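Local atomic coordinates of alginate lyase A1-II' (Sphingomonas sp. A1, PDB entry 2CWS), a protein that probably depolymerises alginate as a lyase of polysaccharide lyase family 7, this chain being the lyase domain of a longer protein. Residues H112-D117 against K197-A202; N120-V125 against Q137-S142. All coordinates share one frame; numbering follows the deposited sequence. Where two conformers were deposited one is given.

Contact 1 (H112-D117 against K197-A202). With SO4 (sulfate ion), chain B.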
ATOM      1  N   HIS A 112      -6.586   2.170  -2.241  1.00  4.30           N
ATOM      2  CA  HIS A 112      -7.621   1.182  -2.389  1.00  4.54           C
ATOM      3  C   HIS A 112      -8.997   1.841  -2.331  1.00  4.70           C
ATOM      4  O   HIS A 112      -9.235   2.729  -1.466  1.00  5.12           O
ATOM      5  CB  HIS A 112      -7.476   0.168  -1.228  1.00  5.75           C
ATOM      6  CG  HIS A 112      -8.024  -1.164  -1.596  1.00  5.70           C
ATOM      7  ND1 HIS A 112      -9.363  -1.450  -1.768  1.00  6.50           N
ATOM      8  CD2 HIS A 112      -7.361  -2.303  -1.860  1.00  7.01           C
ATOM      9  CE1 HIS A 112      -9.498  -2.728  -2.097  1.00  8.31           C
ATOM     10  NE2 HIS A 112      -8.287  -3.300  -2.161  1.00  8.79           N
ATOM     11  N   GLY A 113      -9.895   1.432  -3.240  1.00  5.05           N
ATOM     12  CA  GLY A 113     -11.259   1.858  -3.127  1.00  4.84           C
ATOM     13  C   GLY A 113     -12.009   1.139  -2.028  1.00  4.71           C
ATOM     14  O   GLY A 113     -11.647   0.049  -1.593  1.00  6.03           O
ATOM     15  N   ILE A 114     -13.123   1.765  -1.625  1.00  4.95           N
ATOM     16  CA  ILE A 114     -14.015   1.146  -0.619  1.00  5.59           C
ATOM     17  C   ILE A 114     -15.381   1.796  -0.829  1.00  5.62           C
ATOM     18  O   ILE A 114     -15.476   2.970  -1.234  1.00  6.40           O
ATOM     19  CB  ILE A 114     -13.477   1.380   0.811  1.00  5.59           C
ATOM     20  CG1 ILE A 114     -14.312   0.608   1.871  1.00  6.35           C
ATOM     21  CG2 ILE A 114     -13.339   2.855   1.145  1.00  6.45           C
ATOM     22  CD1 ILE A 114     -13.587   0.583   3.211  1.00  7.15           C
ATOM     23  N   MET A 115     -16.430   1.034  -0.580  1.00  6.59           N
ATOM     24  CA  MET A 115     -17.781   1.665  -0.671  1.00  7.90           C
ATOM     25  C   MET A 115     -17.995   2.584   0.493  1.00  8.56           C
ATOM     26  O   MET A 115     -17.361   2.490   1.531  1.00  8.03           O
ATOM     27  CB  MET A 115     -18.870   0.602  -0.705  0.55 11.53           C
ATOM     28  CG  MET A 115     -18.701  -0.533  -1.682  0.55 13.77           C
ATOM     29  SD  MET A 115     -18.693   0.092  -3.387  0.55 16.70           S
ATOM     30  CE  MET A 115     -20.401   0.598  -3.523  0.55 17.57           C
ATOM     31  N   ASP A 116     -18.993   3.481   0.328  1.00 10.06           N
ATOM     32  CA  ASP A 116     -19.356   4.364   1.433  1.00 11.25           C
ATOM     33  C   ASP A 116     -19.671   3.601   2.712  1.00 11.38           C
ATOM     34  O   ASP A 116     -19.356   4.039   3.788  1.00 14.35           O
ATOM     35  CB  ASP A 116     -20.577   5.161   1.013  1.00 14.06           C
ATOM     36  CG  ASP A 116     -20.676   6.541   1.612  1.00 18.27           C
ATOM     37  OD1 ASP A 116     -19.663   7.096   2.063  1.00 22.50           O
ATOM     38  OD2 ASP A 116     -21.801   7.087   1.570  1.00 31.96           O
ATOM     39  N   ASP A 117     -20.303   2.446   2.576  1.00 12.02           N
ATOM     40  CA  ASP A 117     -20.713   1.695   3.770  1.00 13.25           C
ATOM     41  C   ASP A 117     -19.597   0.797   4.267  1.00 12.58           C
ATOM     42  O   ASP A 117     -19.818   0.013   5.188  1.00 14.49           O
ATOM     43  CB  ASP A 117     -21.960   0.852   3.472  1.00 16.07           C
ATOM     44  CG  ASP A 117     -21.772  -0.293   2.509  1.00 16.66           C
ATOM     45  OD1 ASP A 117     -20.639  -0.498   2.021  1.00 14.39           O
ATOM     46  OD2 ASP A 117     -22.806  -1.002   2.242  1.00 24.22           O
ATOM     47  N   LYS A 197     -15.095   5.644  -2.061  1.00  5.60           N
ATOM     48  CA  LYS A 197     -14.115   6.345  -1.238  1.00  5.57           C
ATOM     49  C   LYS A 197     -12.822   5.564  -1.297  1.00  4.88           C
ATOM     50  O   LYS A 197     -12.717   4.528  -1.979  1.00  5.33           O
ATOM     51  CB  LYS A 197     -14.622   6.440   0.199  0.70  6.24           C
ATOM     52  CG  LYS A 197     -16.051   7.015   0.228  0.70  8.64           C
ATOM     53  CD  LYS A 197     -16.087   8.492  -0.087  0.70  9.57           C
ATOM     54  CE  LYS A 197     -15.520   9.374   0.993  0.70 13.08           C
ATOM     55  NZ  LYS A 197     -16.323   9.601   2.246  0.70 12.61           N
ATOM     56  N   TYR A 198     -11.782   6.077  -0.621  1.00  4.50           N
ATOM     57  CA  TYR A 198     -10.412   5.600  -0.813  1.00  4.40           C
ATOM     58  C   TYR A 198      -9.631   5.656   0.474  1.00  3.90           C
ATOM     59  O   TYR A 198      -9.912   6.472   1.375  1.00  4.09           O
ATOM     60  CB  TYR A 198      -9.619   6.502  -1.857  1.00  4.99           C
ATOM     61  CG  TYR A 198     -10.406   6.584  -3.158  1.00  4.63           C
ATOM     62  CD1 TYR A 198     -10.259   5.548  -4.099  1.00  4.77           C
ATOM     63  CD2 TYR A 198     -11.337   7.585  -3.399  1.00  4.68           C
ATOM     64  CE1 TYR A 198     -10.998   5.573  -5.280  1.00  5.59           C
ATOM     65  CE2 TYR A 198     -12.104   7.599  -4.539  1.00  5.57           C
ATOM     66  CZ  TYR A 198     -11.947   6.605  -5.477  1.00  5.26           C
ATOM     67  OH  TYR A 198     -12.668   6.566  -6.634  1.00  6.54           O
ATOM     68  N   TYR A 199      -8.617   4.814   0.567  1.00  4.07           N
ATOM     69  CA  TYR A 199      -7.642   4.873   1.641  1.00  3.95           C
ATOM     70  C   TYR A 199      -6.292   4.411   1.090  1.00  3.36           C
ATOM     71  O   TYR A 199      -6.209   3.602   0.145  1.00  4.12           O
ATOM     72  CB  TYR A 199      -8.068   4.025   2.848  1.00  4.87           C
ATOM     73  CG  TYR A 199      -8.287   2.569   2.575  1.00  4.49           C
ATOM     74  CD1 TYR A 199      -9.570   2.103   2.274  1.00  5.36           C
ATOM     75  CD2 TYR A 199      -7.269   1.634   2.590  1.00  4.74           C
ATOM     76  CE1 TYR A 199      -9.820   0.778   2.017  1.00  5.92           C
ATOM     77  CE2 TYR A 199      -7.484   0.312   2.325  1.00  5.06           C
ATOM     78  CZ  TYR A 199      -8.767  -0.137   2.014  1.00  5.34           C
ATOM     79  OH  TYR A 199      -8.969  -1.468   1.767  1.00  6.69           O
ATOM     80  N   PHE A 200      -5.224   4.943   1.686  1.00  3.33           N
ATOM     81  CA  PHE A 200      -3.877   4.528   1.325  1.00  3.12           C
ATOM     82  C   PHE A 200      -3.503   3.221   2.009  1.00  3.23           C
ATOM     83  O   PHE A 200      -4.016   2.881   3.092  1.00  3.62           O
ATOM     84  CB  PHE A 200      -2.867   5.601   1.710  1.00  4.02           C
ATOM     85  CG  PHE A 200      -2.913   6.864   0.861  1.00  3.76           C
ATOM     86  CD1 PHE A 200      -3.263   8.095   1.379  1.00  3.97           C
ATOM     87  CD2 PHE A 200      -2.558   6.774  -0.485  1.00  3.99           C
ATOM     88  CE1 PHE A 200      -3.247   9.223   0.593  1.00  4.58           C
ATOM     89  CE2 PHE A 200      -2.542   7.937  -1.265  1.00  4.49           C
ATOM     90  CZ  PHE A 200      -2.881   9.149  -0.752  1.00  4.62           C
ATOM     91  N   LYS A 201      -2.531   2.505   1.405  1.00  3.30           N
ATOM     92  CA  LYS A 201      -1.896   1.359   2.034  1.00  3.33           C
ATOM     93  C   LYS A 201      -0.409   1.420   1.734  1.00  3.17           C
ATOM     94  O   LYS A 201      -0.000   1.952   0.677  1.00  3.49           O
ATOM     95  CB  LYS A 201      -2.431   0.003   1.496  1.00  3.72           C
ATOM     96  CG  LYS A 201      -3.945  -0.104   1.508  1.00  3.76           C
ATOM     97  CD  LYS A 201      -4.416  -1.555   1.392  1.00  3.88           C
ATOM     98  CE  LYS A 201      -4.446  -2.214   2.781  1.00  4.39           C
ATOM     99  NZ  LYS A 201      -4.648  -3.682   2.654  1.00  4.83           N
ATOM    100  N   ALA A 202       0.403   0.829   2.607  1.00  3.44           N
ATOM    101  CA  ALA A 202       1.854   0.761   2.368  1.00  3.32           C
ATOM    102  C   ALA A 202       2.398  -0.408   3.156  1.00  3.11           C
ATOM    103  O   ALA A 202       2.075  -0.577   4.341  1.00  3.71           O
ATOM    104  CB  ALA A 202       2.540   2.047   2.828  1.00  4.87           C
TER
HETATM  105  S   SO4 B 401      -6.483  -6.339  -2.276  0.66  5.94           S
HETATM  106  O1  SO4 B 401      -5.590  -5.325  -1.460  0.66  4.68           O
HETATM  107  O2  SO4 B 401      -7.751  -5.760  -2.661  0.66  7.26           O
HETATM  108  O3  SO4 B 401      -5.821  -6.723  -3.467  0.66  5.91           O
HETATM  109  O4  SO4 B 401      -6.752  -7.510  -1.447  0.66  7.40           O
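The rings of H112 and Y199 are near parallel, their planes 7° apart, but strongly offset. Y199 OH stands 3.4 Å above one face of the imidazole, toward its rim, and in return H112 CB sits over one face of the phenol as a CH-pi contact, 3.8 Å from the centroid of the Y199 ring. At the edges, I114 CB meets Y199 CE1 at 3.9 Å, with K201 CE also near the phenol plane. R71 adds a cation-pi contact to the phenol. Within the protein the H112 ring is held by ND1, which donates to G113 O (2.7 Å) in the ring plane and on a carbonyl lone pair; H112 NE2 donates almost straight (177°) to sulfate O2 at 2.6 Å, the sulfate probably being a crystallisation ion. With CG anti to the backbone N (chi1 -154°), H112 CG comes 3.5 Å from Y199 OH. An alanine here would probably leave G113 O without this N-H and Y199 OH without the ring it rests on. Four backbone bonds join the strands: H112 and Y199 bond each other both ways, as do I114 and K197. G113, between them, faces Y198 in a non-hydrogen-bonded pair. The sulfate, also bound by R67 and Y205, lies where H112, of the family's QIH sequence motif, meets the YFKAG strand, consistent with the substrate groove of a family 7 beta-jelly roll.

Contact 2 (N120-V125 against Q137-S142)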
ATOM      1  N   ASN A 120     -16.110  -3.801   0.432  1.00 14.62           N
ATOM      2  CA  ASN A 120     -14.958  -3.774  -0.433  1.00 16.68           C
ATOM      3  C   ASN A 120     -15.316  -3.242  -1.839  1.00 13.61           C
ATOM      4  O   ASN A 120     -16.421  -3.292  -2.390  1.00 15.84           O
ATOM      5  CB  ASN A 120     -14.220  -5.121  -0.456  1.00 19.54           C
ATOM      6  CG  ASN A 120     -12.878  -5.056  -1.216  1.00 25.15           C
ATOM      7  OD1 ASN A 120     -11.921  -4.381  -0.795  1.00 19.23           O
ATOM      8  ND2 ASN A 120     -12.752  -5.738  -2.358  1.00 30.29           N
ATOM      9  N   ALA A 121     -14.267  -2.678  -2.391  1.00 10.86           N
ATOM     10  CA  ALA A 121     -14.275  -2.159  -3.787  1.00  8.52           C
ATOM     11  C   ALA A 121     -12.884  -2.341  -4.330  1.00  7.36           C
ATOM     12  O   ALA A 121     -11.965  -2.760  -3.585  1.00  9.25           O
ATOM     13  CB  ALA A 121     -14.772  -0.746  -3.785  1.00  7.76           C
ATOM     14  N   PRO A 122     -12.652  -2.137  -5.624  1.00  6.68           N
ATOM     15  CA  PRO A 122     -11.335  -2.457  -6.176  1.00  6.79           C
ATOM     16  C   PRO A 122     -10.221  -1.546  -5.707  1.00  5.63           C
ATOM     17  O   PRO A 122     -10.466  -0.397  -5.351  1.00  6.17           O
ATOM     18  CB  PRO A 122     -11.532  -2.282  -7.713  1.00  8.40           C
ATOM     19  CG  PRO A 122     -13.037  -2.459  -7.880  1.00  9.98           C
ATOM     20  CD  PRO A 122     -13.630  -1.785  -6.679  1.00  8.07           C
ATOM     21  N   PRO A 123      -9.018  -2.075  -5.852  0.63  5.83           N
ATOM     22  CA  PRO A 123      -7.849  -1.152  -5.732  0.63  4.75           C
ATOM     23  C   PRO A 123      -7.964  -0.139  -6.857  0.63  4.33           C
ATOM     24  O   PRO A 123      -8.480  -0.450  -7.919  0.63  5.82           O
ATOM     25  CB  PRO A 123      -6.639  -2.031  -5.923  0.63  6.86           C
ATOM     26  CG  PRO A 123      -7.144  -3.342  -6.394  0.63 11.32           C
ATOM     27  CD  PRO A 123      -8.632  -3.438  -6.218  0.63  7.71           C
ATOM     28  N   LEU A 124      -7.426   1.051  -6.568  1.00  4.37           N
ATOM     29  CA  LEU A 124      -7.255   2.068  -7.614  1.00  4.47           C
ATOM     30  C   LEU A 124      -5.810   2.160  -8.106  1.00  3.83           C
ATOM     31  O   LEU A 124      -5.568   2.109  -9.306  1.00  5.56           O
ATOM     32  CB  LEU A 124      -7.696   3.441  -7.082  1.00  4.72           C
ATOM     33  CG  LEU A 124      -7.443   4.614  -8.081  1.00  5.25           C
ATOM     34  CD1 LEU A 124      -8.332   4.453  -9.330  1.00  6.34           C
ATOM     35  CD2 LEU A 124      -7.670   5.945  -7.388  1.00  6.58           C
ATOM     36  N   VAL A 125      -4.852   2.302  -7.192  1.00  4.17           N
ATOM     37  CA  VAL A 125      -3.428   2.356  -7.555  1.00  3.88           C
ATOM     38  C   VAL A 125      -2.726   1.215  -6.849  1.00  3.66           C
ATOM     39  O   VAL A 125      -2.907   1.053  -5.637  1.00  4.16           O
ATOM     40  CB  VAL A 125      -2.775   3.694  -7.181  1.00  4.28           C
ATOM     41  CG1 VAL A 125      -1.285   3.672  -7.556  1.00  5.57           C
ATOM     42  CG2 VAL A 125      -3.530   4.870  -7.828  1.00  5.13           C
ATOM     43  N   GLN A 137       0.344   0.820 -11.283  1.00  4.22           N
ATOM     44  CA  GLN A 137      -0.831   0.388 -12.043  1.00  5.28           C
ATOM     45  C   GLN A 137      -2.043   1.162 -11.535  1.00  5.59           C
ATOM     46  O   GLN A 137      -2.276   1.230 -10.333  1.00  8.47           O
ATOM     47  CB  GLN A 137      -1.057  -1.118 -11.827  1.00  6.20           C
ATOM     48  CG  GLN A 137       0.119  -1.924 -12.364  1.00  7.08           C
ATOM     49  CD  GLN A 137       0.013  -3.438 -12.201  1.00  7.46           C
ATOM     50  OE1 GLN A 137       0.904  -4.193 -12.700  1.00 10.07           O
ATOM     51  NE2 GLN A 137      -0.957  -3.933 -11.540  1.00  9.11           N
ATOM     52  N   VAL A 138      -2.791   1.739 -12.468  1.00  5.21           N
ATOM     53  CA  VAL A 138      -4.022   2.476 -12.104  1.00  5.11           C
ATOM     54  C   VAL A 138      -5.187   1.783 -12.760  1.00  4.76           C
ATOM     55  O   VAL A 138      -5.244   1.646 -14.008  1.00  5.57           O
ATOM     56  CB  VAL A 138      -3.958   3.965 -12.507  1.00  5.50           C
ATOM     57  CG1 VAL A 138      -5.202   4.674 -12.018  1.00  6.30           C
ATOM     58  CG2 VAL A 138      -2.702   4.638 -11.947  1.00  6.96           C
ATOM     59  N   LYS A 139      -6.129   1.316 -11.977  1.00  5.11           N
ATOM     60  CA  LYS A 139      -7.255   0.609 -12.536  1.00  5.50           C
ATOM     61  C   LYS A 139      -8.092   1.539 -13.387  1.00  5.53           C
ATOM     62  O   LYS A 139      -8.278   2.704 -13.045  1.00  6.13           O
ATOM     63  CB  LYS A 139      -8.070   0.020 -11.371  1.00  6.96           C
ATOM     64  CG  LYS A 139      -9.128  -0.981 -11.881  1.00  8.40           C
ATOM     65  CD  LYS A 139      -9.909  -1.649 -10.779  1.00  9.87           C
ATOM     66  CE  LYS A 139     -10.676  -2.881 -11.196  1.00 11.61           C
ATOM     67  NZ  LYS A 139     -11.542  -2.677 -12.410  1.00 11.72           N
ATOM     68  N   GLN A 140      -8.608   1.037 -14.515  1.00  6.05           N
ATOM     69  CA  GLN A 140      -9.413   1.867 -15.397  1.00  6.74           C
ATOM     70  C   GLN A 140     -10.801   2.171 -14.815  1.00  6.37           C
ATOM     71  O   GLN A 140     -11.176   3.340 -14.687  1.00  6.90           O
ATOM     72  CB  GLN A 140      -9.615   1.167 -16.781  1.00  7.56           C
ATOM     73  CG  GLN A 140      -8.269   1.205 -17.566  1.00  9.45           C
ATOM     74  CD  GLN A 140      -8.379   0.505 -18.893  1.00 11.43           C
ATOM     75  OE1 GLN A 140      -7.895   1.051 -19.909  1.00 23.68           O
ATOM     76  NE2 GLN A 140      -9.034  -0.629 -18.960  1.00 13.35           N
ATOM     77  N   ASN A 141     -11.545   1.100 -14.467  1.00  6.91           N
ATOM     78  CA  ASN A 141     -12.948   1.248 -14.139  1.00  7.84           C
ATOM     79  C   ASN A 141     -13.221   0.847 -12.681  1.00  7.94           C
ATOM     80  O   ASN A 141     -12.538  -0.043 -12.135  1.00  9.05           O
ATOM     81  CB  ASN A 141     -13.800   0.335 -15.023  1.00 10.35           C
ATOM     82  CG  ASN A 141     -13.711   0.756 -16.486  1.00 11.77           C
ATOM     83  OD1 ASN A 141     -13.404   1.916 -16.797  1.00 12.91           O
ATOM     84  ND2 ASN A 141     -13.967  -0.271 -17.281  1.00 16.44           N
ATOM     85  N   SER A 142     -14.230   1.505 -12.108  1.00  7.24           N
ATOM     86  CA  SER A 142     -14.559   1.344 -10.684  1.00  7.59           C
ATOM     87  C   SER A 142     -15.268   0.046 -10.355  1.00  8.99           C
ATOM     88  O   SER A 142     -15.491  -0.206  -9.186  1.00 11.66           O
ATOM     89  CB  SER A 142     -15.429   2.528 -10.241  1.00  6.99           C
ATOM     90  OG  SER A 142     -16.693   2.512 -10.904  1.00  8.22           O
TER
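K139 crosses P122 obliquely, passing the P123 carbonyl on the way, its side chain nearly extended until the last torsion. K139 CB lies 3.5 Å from P123 O and 3.9 Å from L124 O, and CG passes the same P123 carbonyl less closely. K139 CD touches both P123 O (3.4 Å) and P122 CB (3.5 Å); CE stays on the proline, near P122 CB and CG. There the K139 chain bends (chi4 -51°), carrying NZ back to its own segment. K139 NZ donates to N141 O at 2.8 Å, tilted 26° from the carbonyl plane. D143 O is a second acceptor for the ammonium, so the lysine tip helps tie down the loop after its strand while CD and CE pack on the P122 ring. P122 CD touches S142 O of the same loop. The backbone link is K139 N to L124 O (2.8 Å); the same oxygen also takes a CA-H...O contact from V138, and V125 CA makes one to Q137 O. V125 and V138 form a non-hydrogen-bonded pair. L124 packs beside V138, with L124 CD1 4.1 Å from V138 CG1, and its side chain also touches W193 and F186. L124 and V125 together oppose I111 on the neighbouring strand, which makes a classic beta bulge, where strand 120-130 turns a corner within an antiparallel hairpin of the jelly roll.

Overall arrangement
Well along the chain from the N terminus, after strand 67-72 and others, the end of strand 106-114 supplies H112-D117; the chain then turns back into strand 120-130 with N120-V125. Contact 2 closes a short excursion, the hairpin of strands 120-130 and 133-139, with eleven residues between its segments. Contact 1 closes only after 79 residues, when strand 197-202 returns to strand 106-114; contact 2 therefore nests within contact 1, and the two do not cross. Their centres are about 10 Å apart. Each contact joins one pair of strands; the pairing of 106-114 with 120-130, including G113 N to P122 O (2.9 Å, probably a hydrogen bond), completes the antiparallel run of four.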